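PDB 6I1R: CMP-sialic acid transporter 1, which probably carries CMP-sialic acid from the cytoplasm into the Golgi in exchange for CMP, which is bound here in the outward-facing conformation. Local coordinates for residues V72-P78 with Q197-F201; S79-L83 with L172-G177. The protein carries 5 engineered substitutions. One frame throughout, in Å; residues are numbered along the deposited sequence.

Contact 1: V72-P78 with Q197-F201; sequences VRLYVVP and QLYTF
Y75 and F201 carry this contact, which fits a 3-10 turn to the side of a transmembrane helix. Residues R73-Y75 form the turn, with Y75 N bonded to V72 O at 3.1 Å and V76 N to R73 O at 3.3 Å; Q197-F201 is helical throughout. CA atoms pair as Y75 with L198 (5.1 Å) and V76 with F201 (5.7 Å). Y75 (chi1 m) points toward the helix: Q197 CB sits over its ring face, 4.0 Å from the centroid, a CH-pi contact, while Y75 CD2 lies 3.8 Å from L198 CB. F201 (m) points back, with V76 CG2 3.5 Å from its ring centroid in a second CH-pi contact and F201 CD2 3.7 Å from Y75 CB. Q197 OE1 approaches Y75 CE1 to 3.2 Å; Q197 NE2 bonds W193 O in its own helix. Aromatic and aliphatic packing thus joins the 3-10 lead-in to helix 76-92 with helix 191-216 in the helical bundle of a nucleotide-sugar transporter, and L183 of helix 160-186 also touches Y75.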
ATOM      1  N   VAL B  72     -12.856  35.232   9.189  1.00 85.64           N
ATOM      2  CA  VAL B  72     -13.235  33.985   8.505  1.00 84.30           C
ATOM      3  C   VAL B  72     -12.039  33.475   7.687  1.00 82.78           C
ATOM      4  O   VAL B  72     -11.744  32.282   7.697  1.00 81.65           O
ATOM      5  CB  VAL B  72     -14.487  34.170   7.620  1.00 84.16           C
ATOM      6  CG1 VAL B  72     -14.775  32.935   6.776  1.00 83.44           C
ATOM      7  CG2 VAL B  72     -15.715  34.544   8.440  1.00 84.18           C
ATOM      8  N   ARG B  73     -11.342  34.386   7.008  1.00 81.85           N
ATOM      9  CA  ARG B  73     -10.246  34.032   6.087  1.00 80.98           C
ATOM     10  C   ARG B  73      -9.095  33.337   6.829  1.00 78.20           C
ATOM     11  O   ARG B  73      -8.280  32.667   6.198  1.00 77.03           O
ATOM     12  CB  ARG B  73      -9.712  35.291   5.393  1.00 82.05           C
ATOM     13  CG  ARG B  73      -8.893  36.190   6.310  1.00 83.21           C
ATOM     14  CD  ARG B  73      -8.866  37.657   5.935  1.00 85.38           C
ATOM     15  NE  ARG B  73      -7.722  38.089   5.165  1.00 86.89           N
ATOM     16  CZ  ARG B  73      -7.723  39.047   4.243  1.00 88.83           C
ATOM     17  NH1 ARG B  73      -6.744  39.072   3.357  1.00 89.11           N
ATOM     18  NH2 ARG B  73      -8.683  39.955   4.186  1.00 90.14           N
ATOM     19  N   LEU B  74      -9.005  33.511   8.147  1.00 75.67           N
ATOM     20  CA  LEU B  74      -7.885  32.960   8.924  1.00 75.28           C
ATOM     21  C   LEU B  74      -7.992  31.431   9.042  1.00 75.15           C
ATOM     22  O   LEU B  74      -6.996  30.773   9.342  1.00 76.00           O
ATOM     23  CB  LEU B  74      -7.849  33.613  10.311  1.00 74.61           C
ATOM     24  CG  LEU B  74      -6.850  34.758  10.473  1.00 73.86           C
ATOM     25  CD1 LEU B  74      -7.154  35.891   9.506  1.00 74.83           C
ATOM     26  CD2 LEU B  74      -6.840  35.264  11.907  1.00 73.74           C
ATOM     27  N   TYR B  75      -9.172  30.861   8.797  1.00 73.82           N
ATOM     28  CA  TYR B  75      -9.355  29.407   8.903  1.00 72.58           C
ATOM     29  C   TYR B  75      -8.747  28.691   7.687  1.00 73.06           C
ATOM     30  O   TYR B  75      -8.741  27.458   7.646  1.00 74.57           O
ATOM     31  CB  TYR B  75     -10.838  29.069   9.082  1.00 70.81           C
ATOM     32  CG  TYR B  75     -11.391  29.437  10.436  1.00 69.15           C
ATOM     33  CD1 TYR B  75     -11.883  30.708  10.686  1.00 68.39           C
ATOM     34  CD2 TYR B  75     -11.414  28.519  11.473  1.00 68.23           C
ATOM     35  CE1 TYR B  75     -12.391  31.056  11.928  1.00 68.31           C
ATOM     36  CE2 TYR B  75     -11.917  28.850  12.721  1.00 67.69           C
ATOM     37  CZ  TYR B  75     -12.407  30.124  12.950  1.00 67.72           C
ATOM     38  OH  TYR B  75     -12.904  30.463  14.176  1.00 66.46           O
ATOM     39  N   VAL B  76      -8.228  29.441   6.715  1.00 73.59           N
ATOM     40  CA  VAL B  76      -7.555  28.847   5.553  1.00 74.26           C
ATOM     41  C   VAL B  76      -6.210  28.266   6.010  1.00 74.45           C
ATOM     42  O   VAL B  76      -5.806  27.192   5.560  1.00 74.23           O
ATOM     43  CB  VAL B  76      -7.352  29.870   4.413  1.00 75.11           C
ATOM     44  CG1 VAL B  76      -6.707  29.231   3.190  1.00 76.15           C
ATOM     45  CG2 VAL B  76      -8.643  30.568   4.010  1.00 76.10           C
ATOM     46  N   VAL B  77      -5.546  28.973   6.924  1.00 73.97           N
ATOM     47  CA  VAL B  77      -4.123  28.758   7.220  1.00 72.31           C
ATOM     48  C   VAL B  77      -3.870  27.281   7.558  1.00 71.08           C
ATOM     49  O   VAL B  77      -3.022  26.655   6.923  1.00 72.23           O
ATOM     50  CB  VAL B  77      -3.625  29.706   8.331  1.00 71.91           C
ATOM     51  CG1 VAL B  77      -2.225  29.347   8.811  1.00 71.67           C
ATOM     52  CG2 VAL B  77      -3.676  31.162   7.888  1.00 71.52           C
ATOM     53  N   PRO B  78      -4.605  26.709   8.533  1.00 69.95           N
ATOM     54  CA  PRO B  78      -4.361  25.298   8.876  1.00 68.99           C
ATOM     55  C   PRO B  78      -4.332  24.383   7.642  1.00 68.95           C
ATOM     56  O   PRO B  78      -3.474  23.504   7.548  1.00 70.13           O
ATOM     57  CB  PRO B  78      -5.525  24.904   9.795  1.00 68.76           C
ATOM     58  CG  PRO B  78      -5.923  26.203  10.435  1.00 69.07           C
ATOM     59  CD  PRO B  78      -5.720  27.227   9.338  1.00 70.00           C
ATOM     60  N   GLN B 197     -16.339  26.656   9.552  1.00 59.32           N
ATOM     61  CA  GLN B 197     -15.409  27.439   8.730  1.00 59.95           C
ATOM     62  C   GLN B 197     -14.124  26.636   8.500  1.00 60.21           C
ATOM     63  O   GLN B 197     -13.624  26.543   7.374  1.00 59.41           O
ATOM     64  CB  GLN B 197     -15.042  28.761   9.406  1.00 59.93           C
ATOM     65  CG  GLN B 197     -16.223  29.667   9.714  1.00 60.13           C
ATOM     66  CD  GLN B 197     -15.855  30.657  10.790  1.00 60.62           C
ATOM     67  OE1 GLN B 197     -15.239  31.689  10.526  1.00 59.13           O
ATOM     68  NE2 GLN B 197     -16.209  30.334  12.023  1.00 60.55           N
ATOM     69  N   LEU B 198     -13.598  26.078   9.586  1.00 60.56           N
ATOM     70  CA  LEU B 198     -12.354  25.309   9.558  1.00 61.00           C
ATOM     71  C   LEU B 198     -12.471  24.167   8.541  1.00 61.35           C
ATOM     72  O   LEU B 198     -11.627  24.033   7.656  1.00 60.27           O
ATOM     73  CB  LEU B 198     -12.079  24.771  10.967  1.00 61.32           C
ATOM     74  CG  LEU B 198     -10.795  23.959  11.136  1.00 61.99           C
ATOM     75  CD1 LEU B 198      -9.566  24.808  10.840  1.00 62.47           C
ATOM     76  CD2 LEU B 198     -10.710  23.373  12.537  1.00 61.75           C
ATOM     77  N   TYR B 199     -13.529  23.369   8.670  1.00 63.64           N
ATOM     78  CA  TYR B 199     -13.683  22.135   7.894  1.00 64.18           C
ATOM     79  C   TYR B 199     -14.207  22.426   6.482  1.00 64.37           C
ATOM     80  O   TYR B 199     -14.158  21.544   5.626  1.00 64.65           O
ATOM     81  CB  TYR B 199     -14.602  21.153   8.629  1.00 65.09           C
ATOM     82  CG  TYR B 199     -14.104  20.715   9.984  1.00 66.57           C
ATOM     83  CD1 TYR B 199     -12.762  20.442  10.203  1.00 66.93           C
ATOM     84  CD2 TYR B 199     -14.977  20.554  11.050  1.00 67.18           C
ATOM     85  CE1 TYR B 199     -12.298  20.037  11.444  1.00 67.08           C
ATOM     86  CE2 TYR B 199     -14.530  20.146  12.296  1.00 66.15           C
ATOM     87  CZ  TYR B 199     -13.186  19.885  12.494  1.00 66.77           C
ATOM     88  OH  TYR B 199     -12.732  19.480  13.715  1.00 68.63           O
ATOM     89  N   THR B 200     -14.712  23.633   6.231  1.00 64.63           N
ATOM     90  CA  THR B 200     -15.074  24.026   4.865  1.00 64.64           C
ATOM     91  C   THR B 200     -13.792  24.150   4.034  1.00 64.95           C
ATOM     92  O   THR B 200     -13.675  23.549   2.965  1.00 65.26           O
ATOM     93  CB  THR B 200     -15.914  25.312   4.855  1.00 64.12           C
ATOM     94  OG1 THR B 200     -17.217  24.970   5.324  1.00 64.10           O
ATOM     95  CG2 THR B 200     -16.026  25.951   3.489  1.00 64.61           C
ATOM     96  N   PHE B 201     -12.829  24.910   4.548  1.00 65.19           N
ATOM     97  CA  PHE B 201     -11.560  25.121   3.854  1.00 65.62           C
ATOM     98  C   PHE B 201     -10.815  23.787   3.707  1.00 65.66           C
ATOM     99  O   PHE B 201     -10.165  23.549   2.688  1.00 66.83           O
ATOM    100  CB  PHE B 201     -10.720  26.172   4.583  1.00 66.34           C
ATOM    101  CG  PHE B 201     -11.214  27.586   4.411  1.00 67.23           C
ATOM    102  CD1 PHE B 201     -11.244  28.176   3.156  1.00 68.12           C
ATOM    103  CD2 PHE B 201     -11.648  28.329   5.499  1.00 68.60           C
ATOM    104  CE1 PHE B 201     -11.701  29.475   2.992  1.00 68.59           C
ATOM    105  CE2 PHE B 201     -12.101  29.630   5.333  1.00 69.76           C
ATOM    106  CZ  PHE B 201     -12.125  30.201   4.081  1.00 69.38           C
TER

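Contact 2: S79-L83 with L172-G177; sequences SVIYL and LSALAG. With C5P (cytidine-5'-monophosphate), chain D.
This is an antiparallel packing of two transmembrane helices within the helical bundle of a nucleotide-sugar transporter of the DMT clan, directly behind the CMP site. Segments S79-L83 and L172-G177 belong to helices 76-92 and 160-186. Both are regular helix, with L83 N bonded to S79 O at 2.9 Å and A176 N to L172 O at 2.8 Å. Their axes approach to 9.0 Å, with 164° between the N-to-C directions and a signed crossing angle of -164°. I81 CA and A176 CA, 5.9 Å apart, set the register.

I81 (chi1 m, chi2 t) points toward the partner and has the most surface covered. I81 CG2 packs 3.7 Å from A176 CB. I81 CG2 also lies 3.3 Å from L172 O, a backbone carbonyl, while I81 CD1 meets L175 CG at 3.8 Å. The close CA approach is consistent with the small side chain of A176 at this point. One residue on, Y82 starts away from the other helix, but chi1 near -83° swings its ring back alongside. A176 CB then lies over one ring face, 3.8 Å from the centroid in a CH-pi contact, and 3.6 Å from Y82 CZ.

S79, Y82 and L83 of the same turn line the nucleotide pocket. S79 CB is 3.3 Å from C5P O3', L83 CB 3.4 Å from C5P O2', and Y82 CB 3.2 Å from C5P O4'. Y82 is therefore shared between helix packing and ligand: over the ring face opposite A176 sits the phosphate oxygen C5P O1P, 3.3 Å from Y82 CE2.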
ATOM      1  N   SER B  79      -5.251  24.611   6.707  1.00 69.42           N
ATOM      2  CA  SER B  79      -5.340  23.800   5.488  1.00 68.47           C
ATOM      3  C   SER B  79      -4.102  24.013   4.609  1.00 67.55           C
ATOM      4  O   SER B  79      -3.620  23.064   3.987  1.00 66.88           O
ATOM      5  CB  SER B  79      -6.611  24.093   4.728  1.00 68.69           C
ATOM      6  OG  SER B  79      -7.742  23.571   5.411  1.00 70.07           O
ATOM      7  N   VAL B  80      -3.596  25.245   4.552  1.00 66.54           N
ATOM      8  CA  VAL B  80      -2.384  25.549   3.780  1.00 66.73           C
ATOM      9  C   VAL B  80      -1.190  24.830   4.420  1.00 65.19           C
ATOM     10  O   VAL B  80      -0.352  24.273   3.711  1.00 65.35           O
ATOM     11  CB  VAL B  80      -2.131  27.066   3.671  1.00 67.95           C
ATOM     12  CG1 VAL B  80      -0.708  27.382   3.230  1.00 68.27           C
ATOM     13  CG2 VAL B  80      -3.133  27.735   2.743  1.00 68.69           C
ATOM     14  N   ILE B  81      -1.114  24.853   5.749  1.00 64.09           N
ATOM     15  CA  ILE B  81      -0.025  24.184   6.462  1.00 63.83           C
ATOM     16  C   ILE B  81      -0.109  22.679   6.179  1.00 62.60           C
ATOM     17  O   ILE B  81       0.883  22.057   5.802  1.00 62.59           O
ATOM     18  CB  ILE B  81      -0.066  24.476   7.979  1.00 65.05           C
ATOM     19  CG1 ILE B  81       0.066  25.971   8.290  1.00 65.37           C
ATOM     20  CG2 ILE B  81       0.995  23.664   8.707  1.00 64.97           C
ATOM     21  CD1 ILE B  81      -0.366  26.348   9.690  1.00 65.61           C
ATOM     22  N   TYR B  82      -1.302  22.114   6.352  1.00 62.21           N
ATOM     23  CA  TYR B  82      -1.508  20.671   6.203  1.00 63.08           C
ATOM     24  C   TYR B  82      -1.200  20.228   4.766  1.00 62.56           C
ATOM     25  O   TYR B  82      -0.708  19.119   4.560  1.00 62.17           O
ATOM     26  CB  TYR B  82      -2.931  20.275   6.611  1.00 63.85           C
ATOM     27  CG  TYR B  82      -3.143  20.084   8.093  1.00 64.03           C
ATOM     28  CD1 TYR B  82      -2.325  19.240   8.830  1.00 64.26           C
ATOM     29  CD2 TYR B  82      -4.179  20.722   8.759  1.00 64.86           C
ATOM     30  CE1 TYR B  82      -2.513  19.054  10.190  1.00 64.82           C
ATOM     31  CE2 TYR B  82      -4.382  20.545  10.119  1.00 65.39           C
ATOM     32  CZ  TYR B  82      -3.547  19.706  10.837  1.00 65.37           C
ATOM     33  OH  TYR B  82      -3.739  19.521  12.176  1.00 64.63           O
ATOM     34  N   LEU B  83      -1.495  21.083   3.786  1.00 62.54           N
ATOM     35  CA  LEU B  83      -1.171  20.805   2.379  1.00 62.20           C
ATOM     36  C   LEU B  83       0.349  20.701   2.217  1.00 60.09           C
ATOM     37  O   LEU B  83       0.861  19.741   1.635  1.00 57.14           O
ATOM     38  CB  LEU B  83      -1.739  21.928   1.504  1.00 63.44           C
ATOM     39  CG  LEU B  83      -1.469  21.812   0.004  1.00 63.63           C
ATOM     40  CD1 LEU B  83      -2.401  20.797  -0.640  1.00 63.91           C
ATOM     41  CD2 LEU B  83      -1.606  23.165  -0.678  1.00 64.16           C
ATOM     42  N   LEU B 172       5.856  21.906  11.079  1.00 73.83           N
ATOM     43  CA  LEU B 172       4.612  22.228  10.375  1.00 72.88           C
ATOM     44  C   LEU B 172       3.430  21.554  11.084  1.00 74.66           C
ATOM     45  O   LEU B 172       2.413  22.198  11.355  1.00 75.16           O
ATOM     46  CB  LEU B 172       4.718  21.765   8.918  1.00 71.40           C
ATOM     47  CG  LEU B 172       5.718  22.536   8.055  1.00 70.07           C
ATOM     48  CD1 LEU B 172       6.050  21.763   6.790  1.00 69.56           C
ATOM     49  CD2 LEU B 172       5.189  23.921   7.714  1.00 70.29           C
ATOM     50  N   SER B 173       3.573  20.263  11.375  1.00 75.58           N
ATOM     51  CA  SER B 173       2.552  19.515  12.112  1.00 75.77           C
ATOM     52  C   SER B 173       2.139  20.296  13.364  1.00 74.74           C
ATOM     53  O   SER B 173       0.955  20.553  13.587  1.00 76.51           O
ATOM     54  CB  SER B 173       3.042  18.136  12.471  1.00 77.34           C
ATOM     55  OG  SER B 173       2.118  17.477  13.326  1.00 79.95           O
ATOM     56  N   ALA B 174       3.136  20.671  14.161  1.00 72.64           N
ATOM     57  CA  ALA B 174       2.917  21.435  15.387  1.00 71.10           C
ATOM     58  C   ALA B 174       2.252  22.778  15.063  1.00 69.51           C
ATOM     59  O   ALA B 174       1.263  23.150  15.695  1.00 69.23           O
ATOM     60  CB  ALA B 174       4.229  21.637  16.105  1.00 70.80           C
ATOM     61  N   LEU B 175       2.797  23.489  14.078  1.00 67.85           N
ATOM     62  CA  LEU B 175       2.297  24.819  13.712  1.00 67.80           C
ATOM     63  C   LEU B 175       0.798  24.745  13.393  1.00 66.75           C
ATOM     64  O   LEU B 175       0.032  25.609  13.822  1.00 68.16           O
ATOM     65  CB  LEU B 175       3.095  25.348  12.515  1.00 68.08           C
ATOM     66  CG  LEU B 175       2.677  26.721  11.990  1.00 68.37           C
ATOM     67  CD1 LEU B 175       2.806  27.784  13.071  1.00 69.00           C
ATOM     68  CD2 LEU B 175       3.496  27.104  10.767  1.00 68.60           C
ATOM     69  N   ALA B 176       0.393  23.710  12.658  1.00 65.28           N
ATOM     70  CA  ALA B 176      -1.010  23.527  12.271  1.00 64.72           C
ATOM     71  C   ALA B 176      -1.891  23.453  13.523  1.00 63.82           C
ATOM     72  O   ALA B 176      -2.849  24.218  13.666  1.00 63.31           O
ATOM     73  CB  ALA B 176      -1.157  22.282  11.429  1.00 65.00           C
ATOM     74  N   GLY B 177      -1.550  22.529  14.416  1.00 62.66           N
ATOM     75  CA  GLY B 177      -2.291  22.335  15.657  1.00 61.41           C
ATOM     76  C   GLY B 177      -2.297  23.585  16.520  1.00 60.06           C
ATOM     77  O   GLY B 177      -3.342  23.984  17.033  1.00 58.57           O
TER
HETATM   78  O3P C5P D 401      -8.230  17.242   8.845  1.00137.94           O
HETATM   79  P   C5P D 401      -6.922  17.329   8.097  1.00137.67           P
HETATM   80  O1P C5P D 401      -5.750  17.765   8.942  1.00137.21           O
HETATM   81  O2P C5P D 401      -6.637  16.149   7.198  1.00137.89           O
HETATM   82  O5' C5P D 401      -7.141  18.554   7.074  1.00134.90           O
HETATM   83  C5' C5P D 401      -7.130  18.333   5.665  1.00131.16           C
HETATM   84  C4' C5P D 401      -6.007  19.145   5.034  1.00129.83           C
HETATM   85  O4' C5P D 401      -4.819  18.351   4.964  1.00130.63           O
HETATM   86  C3' C5P D 401      -6.365  19.577   3.619  1.00128.99           C
HETATM   87  O3' C5P D 401      -6.441  21.007   3.554  1.00126.82           O
HETATM   88  C2' C5P D 401      -5.283  19.001   2.714  1.00129.70           C
HETATM   89  O2' C5P D 401      -4.566  20.013   1.994  1.00129.72           O
HETATM   90  C1' C5P D 401      -4.327  18.246   3.625  1.00130.59           C
HETATM   91  N1  C5P D 401      -4.268  16.839   3.222  1.00131.32           N
HETATM   92  C2  C5P D 401      -3.643  16.480   2.010  1.00131.00           C
HETATM   93  N3  C5P D 401      -3.584  15.185   1.632  1.00130.61           N
HETATM   94  C4  C5P D 401      -4.125  14.223   2.411  1.00130.84           C
HETATM   95  C5  C5P D 401      -4.744  14.563   3.608  1.00131.35           C
HETATM   96  C6  C5P D 401      -4.805  15.894   4.000  1.00131.55           C
HETATM   97  O2  C5P D 401      -3.141  17.365   1.283  1.00131.06           O
HETATM   98  N4  C5P D 401      -4.062  12.926   2.025  1.00130.89           N

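In the fold
Helix 76-92 is common to both contacts, which follow one another along it: P78 belongs to contact 1 and S79 to contact 2. Their centres lie about 12 Å apart, on the same side of the chain's centre. The other partners, helices 191-216 and 160-186, are consecutive in the sequence, and contact 2 is nested within the loop closed by contact 1. The two contacts also meet directly, F201 C packing 3.5 Å from S79 OG. Contact 2 supplies three CMP pocket residues, whereas in contact 1 the F201 side chain remains about 7 Å from the nucleotide at the nearest atoms. F205, another pocket residue, touches both V76 and S79.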